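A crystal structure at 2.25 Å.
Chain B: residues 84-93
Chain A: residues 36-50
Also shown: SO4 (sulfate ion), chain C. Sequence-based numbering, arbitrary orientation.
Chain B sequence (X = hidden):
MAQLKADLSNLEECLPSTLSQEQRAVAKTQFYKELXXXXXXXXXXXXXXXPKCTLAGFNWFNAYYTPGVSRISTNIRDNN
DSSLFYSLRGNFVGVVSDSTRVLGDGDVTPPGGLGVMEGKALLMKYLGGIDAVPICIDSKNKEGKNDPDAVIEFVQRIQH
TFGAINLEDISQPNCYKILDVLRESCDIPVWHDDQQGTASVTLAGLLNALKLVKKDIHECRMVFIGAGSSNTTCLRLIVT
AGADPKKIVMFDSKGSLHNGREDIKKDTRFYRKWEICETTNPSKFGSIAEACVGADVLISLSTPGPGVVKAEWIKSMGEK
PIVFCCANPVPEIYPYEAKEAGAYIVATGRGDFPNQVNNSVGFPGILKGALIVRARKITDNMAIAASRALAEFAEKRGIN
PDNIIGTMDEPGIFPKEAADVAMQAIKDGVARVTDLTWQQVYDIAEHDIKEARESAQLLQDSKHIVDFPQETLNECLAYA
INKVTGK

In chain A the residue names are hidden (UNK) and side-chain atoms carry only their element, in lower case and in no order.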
# COMPACT_ATOMS: atom_id res chain seq x y z
N LEU B 84 2.95 11.38 -10.76
CA LEU B 84 1.59 11.60 -10.32
C LEU B 84 0.53 11.08 -11.30
O LEU B 84 -0.56 10.75 -10.87
CB LEU B 84 1.34 13.11 -10.05
CG LEU B 84 2.24 13.61 -8.91
CD1 LEU B 84 2.41 15.13 -8.92
CD2 LEU B 84 1.77 13.08 -7.52
N PHE B 85 0.83 11.08 -12.60
CA PHE B 85 -0.10 10.54 -13.61
C PHE B 85 0.35 9.21 -14.32
O PHE B 85 -0.47 8.61 -15.05
CB PHE B 85 -0.56 11.60 -14.62
CG PHE B 85 0.57 12.29 -15.35
CD1 PHE B 85 1.13 11.73 -16.49
CD2 PHE B 85 1.03 13.55 -14.92
CE1 PHE B 85 2.19 12.40 -17.20
CE2 PHE B 85 2.10 14.24 -15.60
CZ PHE B 85 2.66 13.68 -16.75
N TYR B 86 1.60 8.77 -14.12
CA TYR B 86 2.08 7.53 -14.70
C TYR B 86 1.98 6.37 -13.70
O TYR B 86 2.20 5.21 -14.09
CB TYR B 86 3.55 7.64 -15.19
CG TYR B 86 3.75 8.43 -16.50
CD1 TYR B 86 2.87 8.27 -17.60
CD2 TYR B 86 4.83 9.36 -16.62
CE1 TYR B 86 3.06 9.01 -18.81
CE2 TYR B 86 5.00 10.14 -17.81
CZ TYR B 86 4.12 9.93 -18.90
OH TYR B 86 4.27 10.63 -20.07
N SER B 87 1.71 6.69 -12.43
CA SER B 87 1.52 5.68 -11.42
C SER B 87 0.35 6.08 -10.49
O SER B 87 -0.19 7.18 -10.58
CB SER B 87 2.80 5.56 -10.56
OG SER B 87 2.81 6.63 -9.62
N LEU B 88 -0.02 5.21 -9.57
CA LEU B 88 -1.18 5.44 -8.73
C LEU B 88 -0.91 6.60 -7.75
O LEU B 88 -1.82 7.05 -7.05
CB LEU B 88 -1.52 4.15 -7.97
CG LEU B 88 -0.66 3.84 -6.72
CD1 LEU B 88 -1.28 2.73 -5.91
CD2 LEU B 88 0.81 3.51 -7.05
N ARG B 89 0.33 7.08 -7.73
CA ARG B 89 0.82 8.03 -6.74
C ARG B 89 -0.13 9.18 -6.61
O ARG B 89 -0.45 9.60 -5.46
CB ARG B 89 2.20 8.55 -7.11
CG ARG B 89 2.86 9.31 -5.96
CD ARG B 89 4.00 10.21 -6.41
NE ARG B 89 4.64 10.84 -5.26
CZ ARG B 89 5.80 11.50 -5.30
NH1 ARG B 89 6.50 11.65 -6.44
NH2 ARG B 89 6.26 12.02 -4.17
N GLY B 90 -0.62 9.69 -7.75
CA GLY B 90 -1.50 10.85 -7.73
C GLY B 90 -2.75 10.67 -6.87
O GLY B 90 -3.33 11.69 -6.43
N ASN B 91 -3.15 9.42 -6.62
CA ASN B 91 -4.40 9.10 -5.89
C ASN B 91 -4.16 8.16 -4.69
O ASN B 91 -5.05 7.41 -4.26
CB ASN B 91 -5.49 8.53 -6.82
CG ASN B 91 -6.90 8.56 -6.18
OD1 ASN B 91 -7.63 7.56 -6.23
ND2 ASN B 91 -7.26 9.67 -5.55
N PHE B 92 -2.95 8.21 -4.15
CA PHE B 92 -2.45 7.22 -3.19
C PHE B 92 -2.06 7.96 -1.92
O PHE B 92 -1.17 8.83 -1.94
CB PHE B 92 -1.23 6.54 -3.78
CG PHE B 92 -0.90 5.19 -3.20
CD1 PHE B 92 -1.88 4.35 -2.66
CD2 PHE B 92 0.40 4.72 -3.25
CE1 PHE B 92 -1.54 3.09 -2.15
CE2 PHE B 92 0.76 3.44 -2.73
CZ PHE B 92 -0.22 2.64 -2.18
N VAL B 93 -2.73 7.59 -0.83
CA VAL B 93 -2.53 8.15 0.52
C VAL B 93 -1.94 7.08 1.47
O VAL B 93 -2.47 5.96 1.56
CB VAL B 93 -3.87 8.65 1.02
CG1 VAL B 93 -3.78 9.05 2.45
CG2 VAL B 93 -4.32 9.80 0.19
N UNK A 36 3.54 2.09 -23.41
CA UNK A 36 3.66 2.26 -21.95
C UNK A 36 3.29 3.69 -21.49
O UNK A 36 2.48 3.88 -20.56
c UNK A 36 4.99 1.92 -21.49
N UNK A 37 3.87 4.69 -22.15
CA UNK A 37 3.56 6.09 -21.81
C UNK A 37 2.06 6.41 -21.85
O UNK A 37 1.52 7.01 -20.94
o UNK A 37 6.31 9.15 -23.03
o UNK A 37 4.75 10.24 -24.08
c UNK A 37 4.06 8.49 -22.54
c UNK A 37 4.32 7.02 -22.77
c UNK A 37 5.11 9.36 -23.26
N UNK A 38 1.42 6.09 -22.97
CA UNK A 38 -0.02 6.33 -23.21
C UNK A 38 -0.88 5.58 -22.20
O UNK A 38 -1.70 6.18 -21.54
n UNK A 38 0.99 10.28 -26.71
c UNK A 38 0.17 8.14 -25.64
c UNK A 38 -0.41 5.85 -24.63
c UNK A 38 0.78 8.79 -26.90
c UNK A 38 0.26 6.59 -25.77
N UNK A 39 -0.68 4.28 -22.04
CA UNK A 39 -1.58 3.51 -21.18
C UNK A 39 -1.40 3.84 -19.69
O UNK A 39 -2.33 3.76 -18.92
c UNK A 39 -2.59 1.18 -20.72
c UNK A 39 -1.45 1.96 -21.44
c UNK A 39 -0.17 1.44 -20.90
N UNK A 40 -0.20 4.18 -19.25
CA UNK A 40 -0.05 4.50 -17.82
C UNK A 40 -0.78 5.82 -17.56
O UNK A 40 -1.47 5.97 -16.61
c UNK A 40 1.41 4.60 -17.37
c UNK A 40 3.15 1.45 -17.80
n UNK A 40 3.10 1.48 -16.47
c UNK A 40 2.10 3.29 -17.20
n UNK A 40 2.58 2.55 -18.26
c UNK A 40 2.45 2.62 -16.08
N UNK A 41 -0.60 6.79 -18.43
CA UNK A 41 -1.32 8.05 -18.27
C UNK A 41 -2.84 7.84 -18.40
O UNK A 41 -3.62 8.33 -17.58
c UNK A 41 -0.66 11.60 -19.63
c UNK A 41 -1.54 10.40 -19.22
n UNK A 41 -0.54 14.17 -19.56
c UNK A 41 -0.80 9.10 -19.27
c UNK A 41 -1.46 12.95 -19.45
N UNK A 42 -3.27 7.08 -19.40
CA UNK A 42 -4.72 6.80 -19.53
C UNK A 42 -5.41 6.31 -18.22
O UNK A 42 -6.47 6.76 -17.90
c UNK A 42 -4.96 5.78 -20.65
c UNK A 42 -8.39 6.54 -22.20
c UNK A 42 -9.16 5.41 -21.79
c UNK A 42 -6.41 5.65 -21.04
c UNK A 42 -7.17 4.55 -20.60
c UNK A 42 -7.03 6.64 -21.85
c UNK A 42 -8.55 4.42 -20.98
N UNK A 43 -4.83 5.33 -17.52
CA UNK A 43 -5.46 4.78 -16.34
C UNK A 43 -4.88 5.43 -15.05
O UNK A 43 -5.32 5.10 -13.91
c UNK A 43 -5.74 1.04 -19.41
c UNK A 43 -5.15 1.77 -18.39
c UNK A 43 -5.93 2.46 -17.45
c UNK A 43 -7.92 1.71 -18.61
o UNK A 43 -7.85 0.40 -20.49
c UNK A 43 -7.16 1.04 -19.50
c UNK A 43 -5.31 3.25 -16.29
c UNK A 43 -7.33 2.40 -17.59
N UNK A 44 -3.88 6.32 -15.21
CA UNK A 44 -3.17 6.94 -14.07
C UNK A 44 -2.59 5.86 -13.17
O UNK A 44 -2.82 5.84 -11.92
c UNK A 44 -4.80 9.05 -14.02
n UNK A 44 -5.10 10.93 -17.07
c UNK A 44 -4.67 11.09 -15.62
c UNK A 44 -4.05 7.89 -13.24
c UNK A 44 -3.91 9.88 -14.98
N UNK A 45 -1.86 4.94 -13.79
CA UNK A 45 -1.29 3.83 -13.03
C UNK A 45 -1.89 2.50 -13.43
O UNK A 45 -2.47 2.40 -14.51
N UNK A 46 -1.75 1.50 -12.56
CA UNK A 46 -2.09 0.14 -12.92
C UNK A 46 -2.92 -0.56 -11.86
O UNK A 46 -3.68 -1.45 -12.21
c UNK A 46 2.21 -0.42 -13.88
c UNK A 46 -0.24 -0.25 -14.70
c UNK A 46 1.11 -0.92 -14.94
c UNK A 46 -0.85 -0.68 -13.28
n UNK A 46 3.56 -0.48 -14.47
N UNK A 47 -2.76 -0.17 -10.60
CA UNK A 47 -3.42 -0.84 -9.46
C UNK A 47 -4.26 0.13 -8.60
O UNK A 47 -4.09 1.34 -8.65
c UNK A 47 -1.58 -2.57 -9.41
c UNK A 47 -0.57 -1.47 -6.78
c UNK A 47 -1.52 -0.73 -7.79
c UNK A 47 -2.45 -1.67 -8.56
N UNK A 48 -5.17 -0.42 -7.81
CA UNK A 48 -6.03 0.36 -6.98
C UNK A 48 -6.34 -0.43 -5.72
O UNK A 48 -6.05 -1.59 -5.60
o UNK A 48 -10.16 0.78 -8.26
c UNK A 48 -9.53 -0.22 -8.67
c UNK A 48 -7.31 0.70 -7.73
c UNK A 48 -8.11 -0.54 -8.18
n UNK A 48 -10.01 -1.04 -9.59
N UNK A 49 -6.94 0.23 -4.75
CA UNK A 49 -7.37 -0.48 -3.57
C UNK A 49 -8.85 -0.80 -3.74
O UNK A 49 -9.56 -0.11 -4.43
c UNK A 49 -5.66 0.05 -1.77
c UNK A 49 -7.07 0.36 -2.31
c UNK A 49 -4.54 0.35 -2.70
c UNK A 49 -8.02 -0.01 -1.18
N UNK A 50 -9.32 -1.87 -3.13
CA UNK A 50 -10.75 -2.22 -3.21
C UNK A 50 -11.19 -2.93 -1.92
O UNK A 50 -10.40 -3.66 -1.34
c UNK A 50 -12.07 -1.93 -7.07
c UNK A 50 -12.29 -3.42 -4.85
c UNK A 50 -10.91 -3.14 -4.41
s UNK A 50 -13.12 -2.00 -5.62
S SO4 C . 6.37 13.30 -19.62
O1 SO4 C . 6.42 11.89 -20.02
O2 SO4 C . 5.03 13.62 -19.13
O3 SO4 C . 7.34 13.56 -18.56
O4 SO4 C . 6.67 14.16 -20.77

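Position 36 opens the stretch inside a helix with a single side-chain carbon, CB, and reaches nothing on chain B: alanine, A36(A). Position 37 has three carbons in a row, the last carrying two oxygens, which makes it glutamate, E37(A); its CG lies 3.3 Å from Y86(B) OH, so the aliphatic part of an acid packs against a tyrosine's tip. Position 38, four carbons in a row ending in nitrogen, is lysine, K38(A), and points away. Position 39, one carbon carrying two more, is valine, V39(A), also pointing away.

Position 40 has one carbon and then a five-membered ring of three carbons and two nitrogens, set with its edge toward the carbonyl of Y86(B): histidine, H40(A). Its CD2 sits 3.3 Å from Y86(B) O, while H40(A) ND1 donates to A36(A) O at 2.7 Å, a bond that ties the ring to its own helix.

Position 41, again four carbons and a terminal nitrogen, extends along the ring of F85(B): lysine, K41(A). Its NZ stands 4.3 Å from the centroid of the F85(B) ring, formed by CG, CD1, CD2, CE1, CE2 and CZ, and only 21° off the ring normal, a cation-pi contact over one face.

Position 42 bears one carbon and a six-carbon ring, phenylalanine, F42(A), pointing away. Position 43 adds an oxygen to such a ring, tyrosine, Y43(A), whose end also leads away. Position 44 is another chain of four carbons ending in nitrogen, lysine, K44(A), with positive phi as the helix ends. Its NZ turns back to K41(A) O at 3.0 Å, and its CD packs 3.8 Å from F85(B) CB.

Position 45 has no side-chain atom: glycine, G45(A). Its CA lies 3.7 Å from S87(B) CA, and a CB here would clash with S87(B) C and L88(B) N; the backbone angles by themselves also call for glycine. Position 46, four carbons ending in nitrogen, is lysine, K46(A), which donates from NZ to H40(A) NE2 at 2.8 Å.

Position 47 has four carbons forked at the first, one arm two carbons long: isoleucine, I47(A), with CG1 3.9 Å from L88(B) CD1. Position 48, three carbons with an oxygen and a nitrogen on the third, is glutamine, Q48(A), pointing away. Position 49 repeats the forked pattern, isoleucine, I49(A), its CD1 4.1 Å from F92(B) CE1. Position 50, two carbons, a sulfur and a carbon, is methionine, M50(A), out of reach.

The contact works without a hydrogen bond between the stretches. F85(B) O instead receives two CA-H...O contacts, from K41(A) CA at 3.4 Å and K44(A) CA at 3.3 Å. Aromatic rings meet the helix, glycine permits close backbone approach, and isoleucines meet L88(B) and F92(B) beyond it. A sulfate accepts a very short bond, 2.5 Å from Y86(B) OH to SO4 O1.

Chain A (36-50) AEKVHKFYKGKIQIM
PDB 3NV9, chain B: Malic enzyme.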